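Local coordinates for beta-ketoacyl-[acyl-carrier-protein] synthase FabY (Pseudomonas aeruginosa, PDB 4CW4) that catalyses the condensation of acetyl-CoA with malonyl-ACP to acetoacetyl-ACP, the primer of bacterial fatty acid synthesis, at residues R380-D384 with Q577-A581; D201-G207 with A581-Y585. All coordinates share one frame. Where two conformers were deposited one is given. Residue numbers count along the deposited sequence, not the author numbering.

In the fold
Both contacts seat the last long helix, 565-590, on the thiolase-type core and follow one another along it: contact 1 uses 577-581, contact 2 uses 581-585, with Ala581 common to both. The other partners are the ends of two core helices, 380-384 after helix 375-381 and 201-207 at the end of helix 190-204. Each of these helix ends turns on a glycine of positive phi, Gly382 and Gly207, close against the long helix. The contact centres are about 10 Å apart, and the contacts touch where Thr578 CB packs 3.9 Å from Gly207 O. Contact 1 is superficial and largely polar, contact 2 partly buried. Both lie away from the inferred active-site residues Cys286, His439 and His477.

Contact 1. Residues R380-D384 with Q577-A581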
ATOM      1  N   ARG A 380       2.542 -32.153  10.684  1.00 12.74           N
ATOM      2  CA  ARG A 380       1.253 -32.815  10.813  1.00 13.40           C
ATOM      3  C   ARG A 380       0.629 -33.187   9.461  1.00 13.89           C
ATOM      4  O   ARG A 380       0.049 -34.258   9.321  1.00 14.29           O
ATOM      5  CB  ARG A 380       0.272 -31.935  11.610  1.00 14.91           C
ATOM      6  CG  ARG A 380      -0.974 -32.682  12.025  1.00 16.30           C
ATOM      7  CD  ARG A 380      -2.138 -31.786  12.381  1.00 16.48           C
ATOM      8  NE  ARG A 380      -1.775 -30.687  13.256  1.00 17.42           N
ATOM      9  CZ  ARG A 380      -2.530 -29.605  13.432  1.00 18.16           C
ATOM     10  NH1 ARG A 380      -3.695 -29.487  12.813  1.00 18.61           N
ATOM     11  NH2 ARG A 380      -2.118 -28.639  14.232  1.00 19.87           N
ATOM     12  N   LEU A 381       0.760 -32.308   8.473  1.00 12.91           N
ATOM     13  CA  LEU A 381       0.061 -32.478   7.203  1.00 12.10           C
ATOM     14  C   LEU A 381       0.888 -33.180   6.154  1.00 11.44           C
ATOM     15  O   LEU A 381       0.373 -33.489   5.082  1.00 13.30           O
ATOM     16  CB  LEU A 381      -0.366 -31.133   6.624  1.00 12.53           C
ATOM     17  CG  LEU A 381      -1.330 -30.308   7.467  1.00 14.50           C
ATOM     18  CD1 LEU A 381      -1.701 -29.034   6.710  1.00 16.33           C
ATOM     19  CD2 LEU A 381      -2.561 -31.108   7.837  1.00 17.54           C
ATOM     20  N   GLY A 382       2.157 -33.446   6.445  1.00 11.95           N
ATOM     21  CA  GLY A 382       3.027 -34.006   5.424  1.00 11.67           C
ATOM     22  C   GLY A 382       3.343 -33.002   4.306  1.00 10.76           C
ATOM     23  O   GLY A 382       3.598 -33.404   3.156  1.00 11.70           O
ATOM     24  N   ALA A 383       3.310 -31.710   4.616  1.00 10.73           N
ATOM     25  CA  ALA A 383       3.615 -30.672   3.629  1.00  9.98           C
ATOM     26  C   ALA A 383       5.080 -30.751   3.232  1.00 10.69           C
ATOM     27  O   ALA A 383       5.960 -30.998   4.072  1.00 11.94           O
ATOM     28  CB  ALA A 383       3.334 -29.303   4.205  1.00 10.21           C
ATOM     29  N   ASP A 384       5.346 -30.562   1.952  1.00 10.73           N
ATOM     30  CA  ASP A 384       6.706 -30.553   1.483  1.00 10.90           C
ATOM     31  C   ASP A 384       7.407 -29.296   1.986  1.00 11.32           C
ATOM     32  O   ASP A 384       6.775 -28.320   2.399  1.00 13.05           O
ATOM     33  CB  ASP A 384       6.744 -30.612  -0.066  1.00 11.25           C
ATOM     34  CG  ASP A 384       7.994 -31.289  -0.617  1.00 12.06           C
ATOM     35  OD1 ASP A 384       8.979 -31.501   0.124  1.00 12.79           O
ATOM     36  OD2 ASP A 384       7.992 -31.610  -1.821  1.00 12.37           O
ATOM     37  N   GLN A 577       2.739 -38.999  -0.055  1.00 13.22           N
ATOM     38  CA  GLN A 577       1.425 -38.875  -0.679  1.00 15.09           C
ATOM     39  C   GLN A 577       1.210 -37.453  -1.173  1.00 13.66           C
ATOM     40  O   GLN A 577       0.684 -37.229  -2.265  1.00 14.06           O
ATOM     41  CB  GLN A 577       0.329 -39.259   0.326  1.00 19.07           C
ATOM     42  CG  GLN A 577       0.395 -40.711   0.796  1.00 25.34           C
ATOM     43  CD  GLN A 577      -0.579 -41.013   1.935  1.00 30.90           C
ATOM     44  OE1 GLN A 577      -0.862 -40.160   2.786  1.00 33.39           O
ATOM     45  NE2 GLN A 577      -1.086 -42.236   1.958  1.00 32.85           N
ATOM     46  N   THR A 578       1.594 -36.470  -0.367  1.00 12.63           N
ATOM     47  CA  THR A 578       1.417 -35.094  -0.822  1.00 12.65           C
ATOM     48  C   THR A 578       2.326 -34.810  -2.028  1.00 12.52           C
ATOM     49  O   THR A 578       1.916 -34.111  -2.940  1.00 12.12           O
ATOM     50  CB  THR A 578       1.652 -34.077   0.272  1.00 15.01           C
ATOM     51  OG1 THR A 578       3.018 -34.018   0.571  1.00 16.44           O
ATOM     52  CG2 THR A 578       0.934 -34.407   1.538  1.00 13.34           C
ATOM     53  N   ARG A 579       3.514 -35.412  -2.091  1.00 11.72           N
ATOM     54  CA  ARG A 579       4.381 -35.218  -3.261  1.00 11.14           C
ATOM     55  C   ARG A 579       3.759 -35.810  -4.497  1.00 12.00           C
ATOM     56  O   ARG A 579       3.871 -35.226  -5.565  1.00 11.96           O
ATOM     57  CB  ARG A 579       5.787 -35.792  -3.047  1.00 11.92           C
ATOM     58  CG  ARG A 579       6.617 -34.914  -2.148  1.00 12.40           C
ATOM     59  CD  ARG A 579       7.955 -35.543  -1.784  1.00 11.93           C
ATOM     60  NE  ARG A 579       8.810 -34.537  -1.182  1.00 12.62           N
ATOM     61  CZ  ARG A 579      10.015 -34.752  -0.688  1.00 12.53           C
ATOM     62  NH1 ARG A 579      10.558 -35.972  -0.724  1.00 12.34           N
ATOM     63  NH2 ARG A 579      10.687 -33.739  -0.170  1.00 13.90           N
ATOM     64  N   ALA A 580       3.122 -36.974  -4.359  1.00 12.86           N
ATOM     65  CA  ALA A 580       2.410 -37.572  -5.483  1.00 13.37           C
ATOM     66  C   ALA A 580       1.264 -36.665  -5.983  1.00 12.55           C
ATOM     67  O   ALA A 580       1.070 -36.504  -7.173  1.00 13.17           O
ATOM     68  CB  ALA A 580       1.897 -38.969  -5.093  1.00 13.89           C
ATOM     69  N   ALA A 581       0.507 -36.067  -5.069  1.00 12.20           N
ATOM     70  CA  ALA A 581      -0.575 -35.165  -5.465  1.00 11.78           C
ATOM     71  C   ALA A 581      -0.026 -33.921  -6.182  1.00 12.08           C
ATOM     72  O   ALA A 581      -0.564 -33.494  -7.215  1.00 11.39           O
ATOM     73  CB  ALA A 581      -1.389 -34.782  -4.262  1.00 11.98           C
TER
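Two side chains of helix 565-590, Thr578 and Arg579, grip the turn that leaves helix 375-381. Thr578 takes the p rotamer, which carries OG1 to Gly382 O (2.7 Å) as hydrogen-bond donor, while CG2 lies 3.7 Å from Leu381 O; the hydroxyl shares its proton between Gly382 O and Arg575 O, one turn back in its own helix. The accepting carbonyl is set by a Schellman motif: Gly382, with positive phi, breaks helix 375-381, and the chain then runs on to strand 387-394 of the ketosynthase core sheet. Gly382 CA and Thr578 CA are 6.5 Å apart. Beyond the turn, Asp384 (chi1 t) points its carboxylate at Arg579, whose m, t, t chain is extended from chi2 onward and presents its guanidinium side-on. The result is a two-pronged salt bridge, Arg579 NH2 to Asp384 OD1 at 2.8 Å and Arg579 NE to Asp384 OD2 at 3.1 Å. Leu381, its CA-to-CB bond sideways to the long helix, packs its m, t side chain on Met373 and Ile208.

Contact 2. Residues D201-G207 with A581-Y585; sequences DAIRSTG and AARAY
Residues 201-204 are helical, and a type I turn from Arg204 to Gly207 follows; 581-585 is one continuous helical turn, with CA atoms closest at Arg204-Tyr585 (6.7 Å) and Gly207-Ala582 (3.9 Å). Asp201 (chi1 t) accepts a hydrogen bond at OD1 from Tyr585 OH, 2.7 Å away, and is held by Ser25 and Gly17 as well. Arg204 (chi1 m) lays its aliphatic part on the Tyr585 ring in a CH-pi contact: CB stands 3.5 Å from the ring centroid, 2° off its normal, while NH2 continues to Glu595 O. Tyr585 (chi1 163°, chi2 62°) thus bridges helix 565-590 to helix 190-204 of the thiolase fold. Ser205 OG (p) bonds to Ala202 O at 2.7 Å and Thr206 OG1 (p) to Ile203 O at 2.9 Å; Ser205 O meets Ala582 CB at 3.6 Å. Gly207 (phi/psi 70/15) brings CA to 3.6 Å from Ala582 N and O to 3.4 Å from Ala581 CB; a beta carbon here would come to a tight 3.0 Å from Ala582 N.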
ATOM      1  N   ASP A 201      -1.908 -21.388  -8.796  1.00 10.31           N
ATOM      2  CA  ASP A 201      -0.684 -22.179  -9.039  1.00  9.88           C
ATOM      3  C   ASP A 201       0.024 -22.469  -7.705  1.00  9.18           C
ATOM      4  O   ASP A 201       0.387 -23.625  -7.423  1.00 10.63           O
ATOM      5  CB  ASP A 201       0.237 -21.424  -9.997  1.00 10.98           C
ATOM      6  CG  ASP A 201       1.434 -22.224 -10.430  1.00 10.56           C
ATOM      7  OD1 ASP A 201       1.302 -23.438 -10.723  1.00 10.43           O
ATOM      8  OD2 ASP A 201       2.532 -21.643 -10.471  1.00 10.37           O
ATOM      9  N   ALA A 202       0.191 -21.446  -6.864  1.00  9.57           N
ATOM     10  CA  ALA A 202       0.864 -21.642  -5.575  1.00 10.33           C
ATOM     11  C   ALA A 202       0.129 -22.642  -4.661  1.00 10.37           C
ATOM     12  O   ALA A 202       0.747 -23.513  -4.041  1.00 10.36           O
ATOM     13  CB  ALA A 202       1.058 -20.311  -4.864  1.00 12.24           C
ATOM     14  N   ILE A 203      -1.187 -22.512  -4.553  1.00 10.82           N
ATOM     15  CA  ILE A 203      -1.967 -23.357  -3.655  1.00 12.76           C
ATOM     16  C   ILE A 203      -1.946 -24.796  -4.131  1.00 12.23           C
ATOM     17  O   ILE A 203      -1.809 -25.717  -3.351  1.00 12.70           O
ATOM     18  CB  ILE A 203      -3.425 -22.829  -3.583  1.00 16.10           C
ATOM     19  CG1 ILE A 203      -3.445 -21.485  -2.855  1.00 18.24           C
ATOM     20  CG2 ILE A 203      -4.366 -23.840  -2.929  1.00 17.26           C
ATOM     21  CD1 ILE A 203      -3.014 -21.550  -1.390  1.00 20.33           C
ATOM     22  N   ARG A 204      -2.095 -24.998  -5.433  0.56 11.51           N
ATOM     23  CA  ARG A 204      -2.126 -26.350  -5.970  0.56 10.99           C
ATOM     24  C   ARG A 204      -0.751 -27.020  -5.931  0.56 10.97           C
ATOM     25  O   ARG A 204      -0.658 -28.243  -5.916  0.56 11.16           O
ATOM     26  CB  ARG A 204      -2.676 -26.358  -7.399  0.56 11.01           C
ATOM     27  CG  ARG A 204      -4.145 -25.957  -7.503  0.56 12.32           C
ATOM     28  CD  ARG A 204      -4.718 -26.211  -8.861  0.56 14.62           C
ATOM     29  NE  ARG A 204      -6.080 -25.693  -8.968  0.56 16.79           N
ATOM     30  CZ  ARG A 204      -7.168 -26.330  -8.539  0.56 19.31           C
ATOM     31  NH1 ARG A 204      -7.068 -27.536  -7.978  0.56 19.81           N
ATOM     32  NH2 ARG A 204      -8.363 -25.767  -8.694  0.56 20.32           N
ATOM     33  N   SER A 205       0.314 -26.224  -5.910  1.00 10.51           N
ATOM     34  CA  SER A 205       1.668 -26.762  -5.830  1.00 10.83           C
ATOM     35  C   SER A 205       1.932 -27.446  -4.503  1.00 10.95           C
ATOM     36  O   SER A 205       2.879 -28.196  -4.392  1.00 11.73           O
ATOM     37  CB  SER A 205       2.727 -25.669  -6.015  1.00  9.75           C
ATOM     38  OG  SER A 205       2.930 -24.915  -4.823  1.00 10.59           O
ATOM     39  N   THR A 206       1.104 -27.203  -3.490  1.00 10.38           N
ATOM     40  CA  THR A 206       1.341 -27.824  -2.187  1.00 10.69           C
ATOM     41  C   THR A 206       1.054 -29.315  -2.159  1.00 10.91           C
ATOM     42  O   THR A 206       1.544 -29.998  -1.277  1.00 11.88           O
ATOM     43  CB  THR A 206       0.488 -27.194  -1.067  1.00 11.66           C
ATOM     44  OG1 THR A 206      -0.893 -27.499  -1.278  1.00 11.44           O
ATOM     45  CG2 THR A 206       0.703 -25.678  -0.960  1.00 11.75           C
ATOM     46  N   GLY A 207       0.222 -29.810  -3.071  1.00 10.79           N
ATOM     47  CA  GLY A 207      -0.236 -31.182  -3.012  1.00 11.97           C
ATOM     48  C   GLY A 207      -1.196 -31.491  -1.878  1.00 13.12           C
ATOM     49  O   GLY A 207      -1.422 -32.662  -1.582  1.00 14.59           O
ATOM     50  N   ALA A 581       0.507 -36.067  -5.069  1.00 12.20           N
ATOM     51  CA  ALA A 581      -0.575 -35.165  -5.465  1.00 11.78           C
ATOM     52  C   ALA A 581      -0.026 -33.921  -6.182  1.00 12.08           C
ATOM     53  O   ALA A 581      -0.564 -33.494  -7.215  1.00 11.39           O
ATOM     54  CB  ALA A 581      -1.389 -34.782  -4.262  1.00 11.98           C
ATOM     55  N   ALA A 582       1.043 -33.339  -5.647  1.00 10.49           N
ATOM     56  CA  ALA A 582       1.673 -32.189  -6.295  1.00 10.86           C
ATOM     57  C   ALA A 582       2.172 -32.521  -7.692  1.00 10.92           C
ATOM     58  O   ALA A 582       1.966 -31.747  -8.621  1.00 11.14           O
ATOM     59  CB  ALA A 582       2.807 -31.655  -5.438  1.00 12.30           C
ATOM     60  N   ARG A 583       2.845 -33.665  -7.851  1.00 11.89           N
ATOM     61  CA  ARG A 583       3.326 -34.063  -9.171  1.00 11.68           C
ATOM     62  C   ARG A 583       2.160 -34.191 -10.144  1.00 11.36           C
ATOM     63  O   ARG A 583       2.287 -33.854 -11.315  1.00 10.33           O
ATOM     64  CB  ARG A 583       4.078 -35.401  -9.095  1.00 14.00           C
ATOM     65  CG  ARG A 583       5.483 -35.334  -8.544  1.00 16.50           C
ATOM     66  CD  ARG A 583       6.266 -36.620  -8.858  1.00 19.54           C
ATOM     67  NE  ARG A 583       5.691 -37.778  -8.211  1.00 19.90           N
ATOM     68  CZ  ARG A 583       5.981 -38.183  -6.975  1.00 21.69           C
ATOM     69  NH1 ARG A 583       6.832 -37.513  -6.210  1.00 22.30           N
ATOM     70  NH2 ARG A 583       5.402 -39.268  -6.493  1.00 21.45           N
ATOM     71  N   ALA A 584       1.024 -34.688  -9.668  1.00 10.72           N
ATOM     72  CA  ALA A 584      -0.126 -34.848 -10.548  1.00 11.17           C
ATOM     73  C   ALA A 584      -0.653 -33.492 -11.013  1.00 10.80           C
ATOM     74  O   ALA A 584      -1.054 -33.335 -12.174  1.00 11.17           O
ATOM     75  CB  ALA A 584      -1.205 -35.638  -9.867  1.00 11.99           C
ATOM     76  N   TYR A 585      -0.645 -32.504 -10.125  1.00 10.50           N
ATOM     77  CA  TYR A 585      -0.993 -31.151 -10.528  1.00 10.48           C
ATOM     78  C   TYR A 585      -0.011 -30.637 -11.588  1.00 11.55           C
ATOM     79  O   TYR A 585      -0.419 -30.099 -12.598  1.00 11.07           O
ATOM     80  CB  TYR A 585      -1.050 -30.176  -9.320  1.00 11.45           C
ATOM     81  CG  TYR A 585      -1.005 -28.741  -9.786  1.00 11.20           C
ATOM     82  CD1 TYR A 585      -2.004 -28.243 -10.595  1.00 11.21           C
ATOM     83  CD2 TYR A 585       0.063 -27.920  -9.476  1.00 11.28           C
ATOM     84  CE1 TYR A 585      -1.951 -26.971 -11.087  1.00 10.49           C
ATOM     85  CE2 TYR A 585       0.134 -26.620  -9.966  1.00 11.49           C
ATOM     86  CZ  TYR A 585      -0.873 -26.166 -10.787  1.00 10.24           C
ATOM     87  OH  TYR A 585      -0.847 -24.890 -11.280  1.00 12.74           O
TER